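Local coordinates for RNA-binding protein RMD9, mitochondrial (Saccharomyces cerevisiae S288C, PDB 7A9X) that binds a dodecameric sequence element in the 3'-UTRs of yeast mitochondrial mRNAs and takes part in the processing or stability of these transcripts, at residues A[323-328]-A[362-366]; A[301-305]-A[342-347]; A[331-337]-A[370-375]. One frame throughout, in Å; residues are numbered along the deposited sequence.

Contact 1: residues A[323-328]-A[362-366]; sequences VNSFLQ and SLNNT. With nucleotides of chain B.
Both segments are regular alpha-helix, each about one and a half turns with phi near -65° and psi near -40°, and run almost parallel: the axes of 323-328 and 362-366 approach to 9.7 Å, with their N-to-C directions 9° apart. The backbones come nearest at Asn324 and Thr366, whose CA atoms are 6.1 Å apart. Segment 323-328 belongs to the first helix of the fifth pentatricopeptide repeat and 362-366 to the first helix of the sixth, so the contact joins equivalent helices of successive repeats, which in PPR proteins line the RNA-binding face. Asn324 (chi1 m) points across the interface. Its ND2 gives a weak hydrogen bond to Ser362 OG at 3.1 Å, while its OD1 lies 3.1 Å from Thr366 OG1 and 3.5 Å from Leu363 CA. Ser362, chi1 t, donates from OG to OP1 of C8 of the RNA chain at 2.7 Å, so one hydroxyl meets both the phosphate and Asn324. Ser362 CB also lies 3.2 Å from A9 O4', and Asn365 CG 3.6 Å from U10 C5' of the same RNA. Behind this polar row, Leu363 (chi1 t, chi2 p) brings CD1 to 3.7 Å from both Val323 CG1 and Leu327 CD1. Thr366, chi1 m, turns its methyl CG2 to Leu327 CB at 4.1 Å and Gln328 CG at 3.8 Å, and helix 337-351 packs against Val323, Leu327 and Leu363.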
loop_
_atom_site.group_PDB
_atom_site.type_symbol
_atom_site.label_atom_id
_atom_site.label_comp_id
_atom_site.label_asym_id
_atom_site.label_seq_id
_atom_site.Cartn_x
_atom_site.Cartn_y
_atom_site.Cartn_z
ATOM N N VAL A 323 -1.630 -2.869 12.389
ATOM C CA VAL A 323 -2.795 -2.364 13.109
ATOM C C VAL A 323 -4.068 -2.603 12.305
ATOM O O VAL A 323 -5.093 -3.028 12.854
ATOM C CB VAL A 323 -2.602 -0.875 13.446
ATOM C CG1 VAL A 323 -3.792 -0.343 14.220
ATOM C CG2 VAL A 323 -1.323 -0.685 14.237
ATOM N N ASN A 324 -4.024 -2.340 10.994
ATOM C CA ASN A 324 -5.197 -2.547 10.148
ATOM C C ASN A 324 -5.658 -3.998 10.183
ATOM O O ASN A 324 -6.860 -4.274 10.285
ATOM C CB ASN A 324 -4.894 -2.127 8.708
ATOM C CG ASN A 324 -4.665 -0.638 8.567
ATOM O OD1 ASN A 324 -5.140 0.157 9.380
ATOM N ND2 ASN A 324 -3.939 -0.250 7.524
ATOM N N SER A 325 -4.717 -4.940 10.088
ATOM C CA SER A 325 -5.076 -6.353 10.149
ATOM C C SER A 325 -5.676 -6.709 11.503
ATOM O O SER A 325 -6.619 -7.506 11.580
ATOM C CB SER A 325 -3.847 -7.216 9.862
ATOM O OG SER A 325 -4.131 -8.589 10.062
ATOM N N PHE A 326 -5.143 -6.127 12.579
ATOM C CA PHE A 326 -5.687 -6.371 13.912
ATOM C C PHE A 326 -7.105 -5.824 14.037
ATOM O O PHE A 326 -7.990 -6.495 14.582
ATOM C CB PHE A 326 -4.758 -5.750 14.957
ATOM C CG PHE A 326 -5.214 -5.928 16.375
ATOM C CD1 PHE A 326 -5.650 -7.162 16.834
ATOM C CD2 PHE A 326 -5.173 -4.864 17.262
ATOM C CE1 PHE A 326 -6.060 -7.323 18.147
ATOM C CE2 PHE A 326 -5.579 -5.019 18.576
ATOM C CZ PHE A 326 -6.021 -6.252 19.019
ATOM N N LEU A 327 -7.341 -4.611 13.528
ATOM C CA LEU A 327 -8.686 -4.045 13.542
ATOM C C LEU A 327 -9.657 -4.899 12.736
ATOM O O LEU A 327 -10.807 -5.095 13.141
ATOM C CB LEU A 327 -8.660 -2.619 12.994
ATOM C CG LEU A 327 -7.979 -1.549 13.844
ATOM C CD1 LEU A 327 -7.869 -0.254 13.061
ATOM C CD2 LEU A 327 -8.757 -1.335 15.132
ATOM N N GLN A 328 -9.211 -5.411 11.589
ATOM C CA GLN A 328 -10.095 -6.207 10.745
ATOM C C GLN A 328 -10.422 -7.546 11.392
ATOM O O GLN A 328 -11.550 -8.038 11.271
ATOM C CB GLN A 328 -9.461 -6.402 9.367
ATOM C CG GLN A 328 -9.440 -5.132 8.528
ATOM C CD GLN A 328 -8.614 -5.268 7.263
ATOM O OE1 GLN A 328 -7.849 -6.220 7.104
ATOM N NE2 GLN A 328 -8.765 -4.312 6.354
ATOM N N SER A 362 -4.093 5.458 5.927
ATOM C CA SER A 362 -4.348 4.025 5.827
ATOM C C SER A 362 -5.110 3.514 7.045
ATOM O O SER A 362 -5.995 2.659 6.915
ATOM C CB SER A 362 -3.031 3.269 5.659
ATOM O OG SER A 362 -3.256 1.886 5.453
ATOM N N LEU A 363 -4.781 4.027 8.235
ATOM C CA LEU A 363 -5.498 3.629 9.444
ATOM C C LEU A 363 -6.951 4.083 9.389
ATOM O O LEU A 363 -7.868 3.299 9.663
ATOM C CB LEU A 363 -4.809 4.204 10.685
ATOM C CG LEU A 363 -5.511 3.930 12.020
ATOM C CD1 LEU A 363 -5.375 2.465 12.406
ATOM C CD2 LEU A 363 -4.991 4.833 13.133
ATOM N N ASN A 364 -7.178 5.349 9.036
ATOM C CA ASN A 364 -8.540 5.869 8.973
ATOM C C ASN A 364 -9.358 5.177 7.891
ATOM O O ASN A 364 -10.583 5.061 8.021
ATOM C CB ASN A 364 -8.507 7.380 8.751
ATOM C CG ASN A 364 -7.913 8.126 9.930
ATOM O OD1 ASN A 364 -8.076 7.719 11.082
ATOM N ND2 ASN A 364 -7.218 9.223 9.651
ATOM N N ASN A 365 -8.704 4.706 6.826
ATOM C CA ASN A 365 -9.408 3.939 5.803
ATOM C C ASN A 365 -10.021 2.678 6.395
ATOM O O ASN A 365 -11.207 2.392 6.189
ATOM C CB ASN A 365 -8.453 3.589 4.662
ATOM C CG ASN A 365 -9.134 2.823 3.545
ATOM O OD1 ASN A 365 -10.303 3.060 3.235
ATOM N ND2 ASN A 365 -8.408 1.894 2.936
ATOM N N THR A 366 -9.223 1.911 7.141
ATOM C CA THR A 366 -9.732 0.705 7.784
ATOM C C THR A 366 -10.824 1.037 8.794
ATOM O O THR A 366 -11.846 0.344 8.861
ATOM C CB THR A 366 -8.585 -0.045 8.463
ATOM O OG1 THR A 366 -7.568 -0.336 7.497
ATOM C CG2 THR A 366 -9.080 -1.348 9.077
ATOM P P A B 9 -1.834 1.901 -0.990
ATOM O OP1 A B 9 -2.490 1.867 -2.320
ATOM O OP2 A B 9 -1.044 3.097 -0.608
ATOM O "O5'" A B 9 -2.949 1.679 0.134
ATOM C "C5'" A B 9 -2.731 2.073 1.486
ATOM C "C4'" A B 9 -3.629 3.204 1.929
ATOM O "O4'" A B 9 -2.824 4.227 2.565
ATOM C "C3'" A B 9 -4.395 3.940 0.836
ATOM O "O3'" A B 9 -5.613 3.284 0.513
ATOM C "C2'" A B 9 -4.597 5.330 1.432
ATOM O "O2'" A B 9 -5.702 5.339 2.322
ATOM C "C1'" A B 9 -3.320 5.509 2.253
ATOM N N9 A B 9 -2.263 6.248 1.534
ATOM C C8 A B 9 -1.166 5.709 0.912
ATOM N N7 A B 9 -0.371 6.594 0.363
ATOM C C5 A B 9 -0.982 7.806 0.651
ATOM C C6 A B 9 -0.633 9.135 0.346
ATOM N N6 A B 9 0.458 9.474 -0.344
ATOM N N1 A B 9 -1.453 10.117 0.778
ATOM C C2 A B 9 -2.547 9.773 1.470
ATOM N N3 A B 9 -2.981 8.562 1.818
ATOM C C4 A B 9 -2.146 7.610 1.375
ATOM P P C B 8 0.200 0.385 4.328
ATOM O OP1 C B 8 -0.917 1.359 4.246
ATOM O OP2 C B 8 -0.075 -1.012 4.751
ATOM O "O5'" C B 8 0.934 0.301 2.917
ATOM C "C5'" C B 8 1.068 1.443 2.080
ATOM C "C4'" C B 8 0.939 1.063 0.627
ATOM O "O4'" C B 8 2.114 0.307 0.214
ATOM C "C3'" C B 8 -0.277 0.192 0.295
ATOM O "O3'" C B 8 -0.875 0.611 -0.931
ATOM C "C2'" C B 8 0.322 -1.202 0.133
ATOM O "O2'" C B 8 -0.399 -2.059 -0.725
ATOM C "C1'" C B 8 1.708 -0.889 -0.419
ATOM N N1 C B 8 2.691 -1.945 -0.134
ATOM C C2 C B 8 3.374 -2.558 -1.190
ATOM O O2 C B 8 3.171 -2.179 -2.351
ATOM N N3 C B 8 4.256 -3.547 -0.914
ATOM C C4 C B 8 4.457 -3.937 0.344
ATOM N N4 C B 8 5.339 -4.915 0.565
ATOM C C5 C B 8 3.765 -3.338 1.436
ATOM C C6 C B 8 2.894 -2.361 1.153
ATOM P P U B 10 -6.491 3.736 -0.756
ATOM O OP1 U B 10 -7.450 2.637 -1.043
ATOM O OP2 U B 10 -5.573 4.199 -1.828
ATOM O "O5'" U B 10 -7.329 4.990 -0.237
ATOM C "C5'" U B 10 -8.453 4.825 0.618
ATOM C "C4'" U B 10 -9.167 6.136 0.829
ATOM O "O4'" U B 10 -8.233 7.100 1.372
ATOM C "C3'" U B 10 -9.713 6.795 -0.431
ATOM O "O3'" U B 10 -11.008 6.321 -0.765
ATOM C "C2'" U B 10 -9.690 8.283 -0.094
ATOM O "O2'" U B 10 -10.860 8.661 0.615
ATOM C "C1'" U B 10 -8.488 8.383 0.848
ATOM N N1 U B 10 -7.262 8.868 0.173
ATOM C C2 U B 10 -6.954 10.210 0.294
ATOM O O2 U B 10 -7.648 10.994 0.916
ATOM N N3 U B 10 -5.802 10.599 -0.343
ATOM C C4 U B 10 -4.945 9.797 -1.068
ATOM O O4 U B 10 -3.945 10.296 -1.585
ATOM C C5 U B 10 -5.331 8.421 -1.145
ATOM C C6 U B 10 -6.447 8.014 -0.534
#

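Contact 2: residues A[301-305]-A[342-347]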
loop_
_atom_site.group_PDB
_atom_site.type_symbol
_atom_site.label_atom_id
_atom_site.label_comp_id
_atom_site.label_asym_id
_atom_site.label_seq_id
_atom_site.Cartn_x
_atom_site.Cartn_y
_atom_site.Cartn_z
ATOM N N GLU A 301 -3.976 -8.350 21.436
ATOM C CA GLU A 301 -4.110 -7.058 22.101
ATOM C C GLU A 301 -3.047 -6.860 23.175
ATOM O O GLU A 301 -2.605 -5.727 23.401
ATOM C CB GLU A 301 -5.509 -6.906 22.703
ATOM C CG GLU A 301 -5.710 -5.603 23.462
ATOM C CD GLU A 301 -7.150 -5.141 23.457
ATOM O OE1 GLU A 301 -7.967 -5.733 22.722
ATOM O OE2 GLU A 301 -7.463 -4.180 24.188
ATOM N N SER A 302 -2.624 -7.935 23.845
ATOM C CA SER A 302 -1.566 -7.801 24.841
ATOM C C SER A 302 -0.278 -7.307 24.194
ATOM O O SER A 302 0.367 -6.379 24.696
ATOM C CB SER A 302 -1.347 -9.131 25.563
ATOM O OG SER A 302 -1.055 -10.170 24.650
ATOM N N PHE A 303 0.101 -7.904 23.061
ATOM C CA PHE A 303 1.273 -7.428 22.336
ATOM C C PHE A 303 1.061 -6.024 21.785
ATOM O O PHE A 303 2.021 -5.250 21.680
ATOM C CB PHE A 303 1.623 -8.397 21.209
ATOM C CG PHE A 303 2.512 -9.526 21.642
ATOM C CD1 PHE A 303 1.982 -10.650 22.257
ATOM C CD2 PHE A 303 3.881 -9.458 21.441
ATOM C CE1 PHE A 303 2.801 -11.687 22.660
ATOM C CE2 PHE A 303 4.707 -10.490 21.842
ATOM C CZ PHE A 303 4.167 -11.608 22.452
ATOM N N PHE A 304 -0.180 -5.678 21.434
ATOM C CA PHE A 304 -0.470 -4.320 20.989
ATOM C C PHE A 304 -0.273 -3.320 22.121
ATOM O O PHE A 304 0.251 -2.221 21.903
ATOM C CB PHE A 304 -1.896 -4.245 20.438
ATOM C CG PHE A 304 -2.349 -2.850 20.106
ATOM C CD1 PHE A 304 -2.028 -2.274 18.887
ATOM C CD2 PHE A 304 -3.110 -2.119 21.009
ATOM C CE1 PHE A 304 -2.449 -0.994 18.578
ATOM C CE2 PHE A 304 -3.533 -0.840 20.707
ATOM C CZ PHE A 304 -3.202 -0.276 19.489
ATOM N N ASP A 305 -0.688 -3.683 23.337
ATOM C CA ASP A 305 -0.480 -2.805 24.483
ATOM C C ASP A 305 0.996 -2.683 24.833
ATOM O O ASP A 305 1.429 -1.642 25.338
ATOM C CB ASP A 305 -1.268 -3.314 25.691
ATOM C CG ASP A 305 -2.765 -3.346 25.443
ATOM O OD1 ASP A 305 -3.264 -2.488 24.684
ATOM O OD2 ASP A 305 -3.443 -4.230 26.009
ATOM N N ARG A 342 -11.906 1.506 20.296
ATOM C CA ARG A 342 -10.931 1.707 21.364
ATOM C C ARG A 342 -9.506 1.485 20.869
ATOM O O ARG A 342 -8.588 2.216 21.258
ATOM C CB ARG A 342 -11.244 0.786 22.545
ATOM C CG ARG A 342 -12.441 1.237 23.371
ATOM C CD ARG A 342 -12.637 0.387 24.622
ATOM N NE ARG A 342 -13.319 -0.875 24.344
ATOM C CZ ARG A 342 -12.703 -2.042 24.183
ATOM N NH1 ARG A 342 -13.412 -3.137 23.937
ATOM N NH2 ARG A 342 -11.381 -2.119 24.271
ATOM N N ILE A 343 -9.298 0.481 20.016
ATOM C CA ILE A 343 -7.962 0.244 19.477
ATOM C C ILE A 343 -7.561 1.373 18.536
ATOM O O ILE A 343 -6.412 1.832 18.546
ATOM C CB ILE A 343 -7.899 -1.129 18.783
ATOM C CG1 ILE A 343 -8.184 -2.251 19.786
ATOM C CG2 ILE A 343 -6.542 -1.331 18.117
ATOM C CD1 ILE A 343 -7.216 -2.289 20.955
ATOM N N TRP A 344 -8.506 1.847 17.720
ATOM C CA TRP A 344 -8.225 2.962 16.823
ATOM C C TRP A 344 -7.841 4.215 17.600
ATOM O O TRP A 344 -6.948 4.962 17.184
ATOM C CB TRP A 344 -9.438 3.231 15.934
ATOM C CG TRP A 344 -9.287 4.427 15.050
ATOM C CD1 TRP A 344 -8.633 4.488 13.855
ATOM C CD2 TRP A 344 -9.809 5.739 15.290
ATOM N NE1 TRP A 344 -8.716 5.758 13.334
ATOM C CE2 TRP A 344 -9.432 6.544 14.197
ATOM C CE3 TRP A 344 -10.560 6.310 16.325
ATOM C CZ2 TRP A 344 -9.778 7.892 14.107
ATOM C CZ3 TRP A 344 -10.903 7.648 16.234
ATOM C CH2 TRP A 344 -10.512 8.424 15.132
ATOM N N GLU A 345 -8.504 4.460 18.735
ATOM C CA GLU A 345 -8.167 5.623 19.550
ATOM C C GLU A 345 -6.743 5.531 20.082
ATOM O O GLU A 345 -6.008 6.524 20.082
ATOM C CB GLU A 345 -9.155 5.768 20.709
ATOM C CG GLU A 345 -10.443 6.492 20.360
ATOM C CD GLU A 345 -11.328 6.703 21.574
ATOM O OE1 GLU A 345 -11.228 5.900 22.526
ATOM O OE2 GLU A 345 -12.114 7.674 21.581
ATOM N N LYS A 346 -6.337 4.344 20.540
ATOM C CA LYS A 346 -4.978 4.180 21.045
ATOM C C LYS A 346 -3.952 4.332 19.928
ATOM O O LYS A 346 -2.871 4.890 20.144
ATOM C CB LYS A 346 -4.833 2.821 21.733
ATOM C CG LYS A 346 -5.633 2.693 23.020
ATOM C CD LYS A 346 -5.343 1.380 23.724
ATOM C CE LYS A 346 -6.085 1.292 25.046
ATOM N NZ LYS A 346 -5.711 0.071 25.810
ATOM N N ALA A 347 -4.274 3.849 18.727
ATOM C CA ALA A 347 -3.346 3.990 17.610
ATOM C C ALA A 347 -3.193 5.452 17.199
ATOM O O ALA A 347 -2.081 5.907 16.911
ATOM C CB ALA A 347 -3.813 3.143 16.429
HETATM O O HOH W 1 -5.737 -1.906 24.167
#
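Phe304 reaches from helix 297-308 toward helix 337-351 and lays one face of its ring against Ile343, whose CG2 makes a CH-pi contact 4.1 Å from the ring centroid and 25° off the normal. The leading edge of the ring meets the other helix one turn further on, with CE2 4.0 Å from Lys346 CB and CZ 4.3 Å from Ala347 N. With chi1 t, the phenyl group spans much of the 12.2 Å between the axes of these two segments, which run in the same general direction at 21°. Ile343 also touches Glu301, its CD1 lying 3.8 Å from Glu301 OE2, and packs on Phe326 and Leu327 of the intervening helix 320-334.

Toward solvent the contact turns polar. Lys346, extended from chi2 to chi4, brings NZ to 3.7 Å from Asp305 OD1, a long salt bridge. A water fills the gap: it accepts from Lys346 NZ at 2.6 Å and donates to Asp305 OD1 at 2.6 Å and to Glu301 OE2 at 2.9 Å, linking two carboxylates one helical turn apart to a single ammonium group. The other oxygen of Glu301, OE1, is hydrogen-bonded to His339. Both segments lie on the second helices of their repeats, PPR4 and PPR5, and this side-by-side packing of equivalent helices is how tandem helical hairpins build a PPR solenoid.

Contact 3: residues A[331-337]-A[370-375]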
loop_
_atom_site.group_PDB
_atom_site.type_symbol
_atom_site.label_atom_id
_atom_site.label_comp_id
_atom_site.label_asym_id
_atom_site.label_seq_id
_atom_site.Cartn_x
_atom_site.Cartn_y
_atom_site.Cartn_z
ATOM N N TRP A 331 -13.098 -7.002 13.996
ATOM C CA TRP A 331 -14.407 -6.786 13.390
ATOM C C TRP A 331 -14.977 -8.082 12.825
ATOM O O TRP A 331 -16.175 -8.357 12.973
ATOM C CB TRP A 331 -14.303 -5.716 12.304
ATOM C CG TRP A 331 -15.611 -5.337 11.674
ATOM C CD1 TRP A 331 -15.946 -5.436 10.353
ATOM C CD2 TRP A 331 -16.762 -4.802 12.339
ATOM N NE1 TRP A 331 -17.231 -4.990 10.155
ATOM C CE2 TRP A 331 -17.754 -4.596 11.359
ATOM C CE3 TRP A 331 -17.047 -4.470 13.667
ATOM C CZ2 TRP A 331 -19.009 -4.076 11.666
ATOM C CZ3 TRP A 331 -18.295 -3.955 13.970
ATOM C CH2 TRP A 331 -19.260 -3.763 12.974
ATOM N N LYS A 332 -14.138 -8.896 12.182
ATOM C CA LYS A 332 -14.624 -10.154 11.624
ATOM C C LYS A 332 -15.020 -11.145 12.712
ATOM O O LYS A 332 -15.989 -11.894 12.541
ATOM C CB LYS A 332 -13.565 -10.770 10.708
ATOM C CG LYS A 332 -13.271 -9.942 9.469
ATOM C CD LYS A 332 -12.007 -10.415 8.772
ATOM C CE LYS A 332 -11.596 -9.447 7.674
ATOM N NZ LYS A 332 -10.275 -9.797 7.084
ATOM N N ALA A 333 -14.305 -11.155 13.834
ATOM C CA ALA A 333 -14.524 -12.175 14.850
ATOM C C ALA A 333 -15.525 -11.766 15.921
ATOM O O ALA A 333 -16.254 -12.625 16.434
ATOM C CB ALA A 333 -13.198 -12.546 15.515
ATOM N N GLN A 334 -15.584 -10.482 16.269
ATOM C CA GLN A 334 -16.378 -10.029 17.400
ATOM C C GLN A 334 -17.556 -9.141 17.032
ATOM O O GLN A 334 -18.503 -9.059 17.822
ATOM C CB GLN A 334 -15.495 -9.271 18.405
ATOM C CG GLN A 334 -14.400 -10.119 19.025
ATOM C CD GLN A 334 -13.585 -9.348 20.038
ATOM O OE1 GLN A 334 -13.704 -8.128 20.141
ATOM N NE2 GLN A 334 -12.753 -10.053 20.797
ATOM N N ASN A 335 -17.525 -8.474 15.875
ATOM C CA ASN A 335 -18.585 -7.548 15.468
ATOM C C ASN A 335 -18.793 -6.452 16.513
ATOM O O ASN A 335 -19.887 -5.902 16.654
ATOM C CB ASN A 335 -19.892 -8.301 15.190
ATOM C CG ASN A 335 -20.905 -7.464 14.439
ATOM O OD1 ASN A 335 -20.695 -7.107 13.281
ATOM N ND2 ASN A 335 -22.020 -7.157 15.093
ATOM N N ASP A 336 -17.738 -6.128 17.252
ATOM C CA ASP A 336 -17.787 -5.177 18.359
ATOM C C ASP A 336 -17.125 -3.884 17.892
ATOM O O ASP A 336 -15.895 -3.781 17.866
ATOM C CB ASP A 336 -17.097 -5.759 19.591
ATOM C CG ASP A 336 -17.133 -4.824 20.787
ATOM O OD1 ASP A 336 -17.756 -3.745 20.695
ATOM O OD2 ASP A 336 -16.534 -5.174 21.826
ATOM N N PHE A 337 -17.946 -2.893 17.534
ATOM C CA PHE A 337 -17.395 -1.638 17.038
ATOM C C PHE A 337 -16.651 -0.883 18.133
ATOM O O PHE A 337 -15.638 -0.228 17.861
ATOM C CB PHE A 337 -18.497 -0.758 16.453
ATOM C CG PHE A 337 -18.013 0.599 16.044
ATOM C CD1 PHE A 337 -17.302 0.766 14.866
ATOM C CD2 PHE A 337 -18.242 1.705 16.847
ATOM C CE1 PHE A 337 -16.840 2.011 14.489
ATOM C CE2 PHE A 337 -17.784 2.953 16.479
ATOM C CZ PHE A 337 -17.081 3.107 15.296
ATOM N N ILE A 370 -15.003 0.145 8.541
ATOM C CA ILE A 370 -15.719 -0.583 9.583
ATOM C C ILE A 370 -16.840 0.274 10.162
ATOM O O ILE A 370 -17.929 -0.230 10.461
ATOM C CB ILE A 370 -14.731 -1.051 10.667
ATOM C CG1 ILE A 370 -13.693 -1.997 10.057
ATOM C CG2 ILE A 370 -15.468 -1.722 11.817
ATOM C CD1 ILE A 370 -12.525 -2.305 10.971
ATOM N N PHE A 371 -16.602 1.581 10.316
ATOM C CA PHE A 371 -17.623 2.462 10.878
ATOM C C PHE A 371 -18.903 2.417 10.052
ATOM O O PHE A 371 -19.987 2.126 10.571
ATOM C CB PHE A 371 -17.103 3.899 10.974
ATOM C CG PHE A 371 -18.125 4.877 11.499
ATOM C CD1 PHE A 371 -19.000 5.528 10.638
ATOM C CD2 PHE A 371 -18.220 5.134 12.856
ATOM C CE1 PHE A 371 -19.946 6.417 11.126
ATOM C CE2 PHE A 371 -19.161 6.023 13.348
ATOM C CZ PHE A 371 -20.025 6.664 12.485
ATOM N N PHE A 372 -18.797 2.711 8.756
ATOM C CA PHE A 372 -19.990 2.812 7.926
ATOM C C PHE A 372 -20.583 1.456 7.566
ATOM O O PHE A 372 -21.710 1.412 7.060
ATOM C CB PHE A 372 -19.678 3.632 6.674
ATOM C CG PHE A 372 -19.485 5.098 6.957
ATOM C CD1 PHE A 372 -20.573 5.949 7.041
ATOM C CD2 PHE A 372 -18.218 5.619 7.164
ATOM C CE1 PHE A 372 -20.402 7.293 7.314
ATOM C CE2 PHE A 372 -18.042 6.963 7.433
ATOM C CZ PHE A 372 -19.137 7.802 7.507
ATOM N N GLU A 373 -19.872 0.356 7.814
ATOM C CA GLU A 373 -20.535 -0.943 7.775
ATOM C C GLU A 373 -21.385 -1.150 9.020
ATOM O O GLU A 373 -22.487 -1.704 8.940
ATOM C CB GLU A 373 -19.510 -2.068 7.638
ATOM C CG GLU A 373 -18.849 -2.141 6.276
ATOM C CD GLU A 373 -17.913 -3.323 6.153
ATOM O OE1 GLU A 373 -17.899 -4.166 7.075
ATOM O OE2 GLU A 373 -17.192 -3.407 5.137
ATOM N N ASN A 374 -20.892 -0.693 10.172
ATOM C CA ASN A 374 -21.645 -0.823 11.413
ATOM C C ASN A 374 -22.888 0.062 11.397
ATOM O O ASN A 374 -23.987 -0.387 11.742
ATOM C CB ASN A 374 -20.742 -0.478 12.599
ATOM C CG ASN A 374 -21.416 -0.716 13.934
ATOM O OD1 ASN A 374 -21.612 -1.858 14.343
ATOM N ND2 ASN A 374 -21.763 0.364 14.627
ATOM N N TYR A 375 -22.738 1.320 10.986
ATOM C CA TYR A 375 -23.849 2.269 10.943
ATOM C C TYR A 375 -24.480 2.355 9.558
ATOM O O TYR A 375 -24.944 3.421 9.143
ATOM C CB TYR A 375 -23.383 3.641 11.416
ATOM C CG TYR A 375 -23.071 3.688 12.895
ATOM C CD1 TYR A 375 -24.096 3.716 13.839
ATOM C CD2 TYR A 375 -21.757 3.696 13.349
ATOM C CE1 TYR A 375 -23.820 3.755 15.192
ATOM C CE2 TYR A 375 -21.471 3.735 14.700
ATOM C CZ TYR A 375 -22.507 3.764 15.618
ATOM O OH TYR A 375 -22.230 3.801 16.965
#
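Two aromatic knobs from 331-337, Trp331 and Phe337, both pack against the side chains of Ile370 and Asn374 at the C-terminal end of helix 357-374. The indole lies flat over the branched side chain of Ile370: CG2 sits 3.6 Å from the centroid of the five-membered ring and 19° off its normal, a CH-pi contact. Around the indole rim, CH2 comes 3.3 Å from Asn374 OD1, and NE1 donates a hydrogen bond to Glu373 OE1 at 3.3 Å. Between the two aromatics the chain turns at Asn335, which has positive phi, and Asp336 then N-caps the next helix, so that Phe337 returns to the interface. Its ring wedges into a hollow lined by Ile370, Phe371, Asn374 and Tyr375. Phe337 CZ reaches Phe371 CD2 at 3.4 Å, while Tyr375 turns its edge to the Phe337 face, centroids 5.7 Å apart and planes at 79°, in a T-shaped pair. Phe337 CB rests 3.9 Å from Asn374 CG. Helix 379-396 also packs on Phe337 and Phe371, placing them in the seam between PPR5 and PPR6. The contact is therefore held mainly by apolar and aromatic packing, with its single hydrogen bond, indole NH to carboxylate, at the exposed rim.

From the N terminus, helix 297-308 comes first, and contact 2 closes a span of 36 residues by carrying 301-305 to helix 337-351. Contact 1 starts on helix 320-334, contact 3 on its C-terminal end and the turn into helix 337-351; both close on helix 357-374, beyond that span, so each crosses contact 2. They also cross each other, 331-337 lying between the two segments of contact 1; none nests. Contact 2 ties PPR4 to PPR5 through second helices, whereas contacts 1 and 3 tie PPR5 to PPR6 at successive levels. Leu327 against Ile343 and Trp344 against Leu363 and Asn364 make contacts 1 and 2 continuous, while Leu327 O meets Ile370 between contacts 1 and 3.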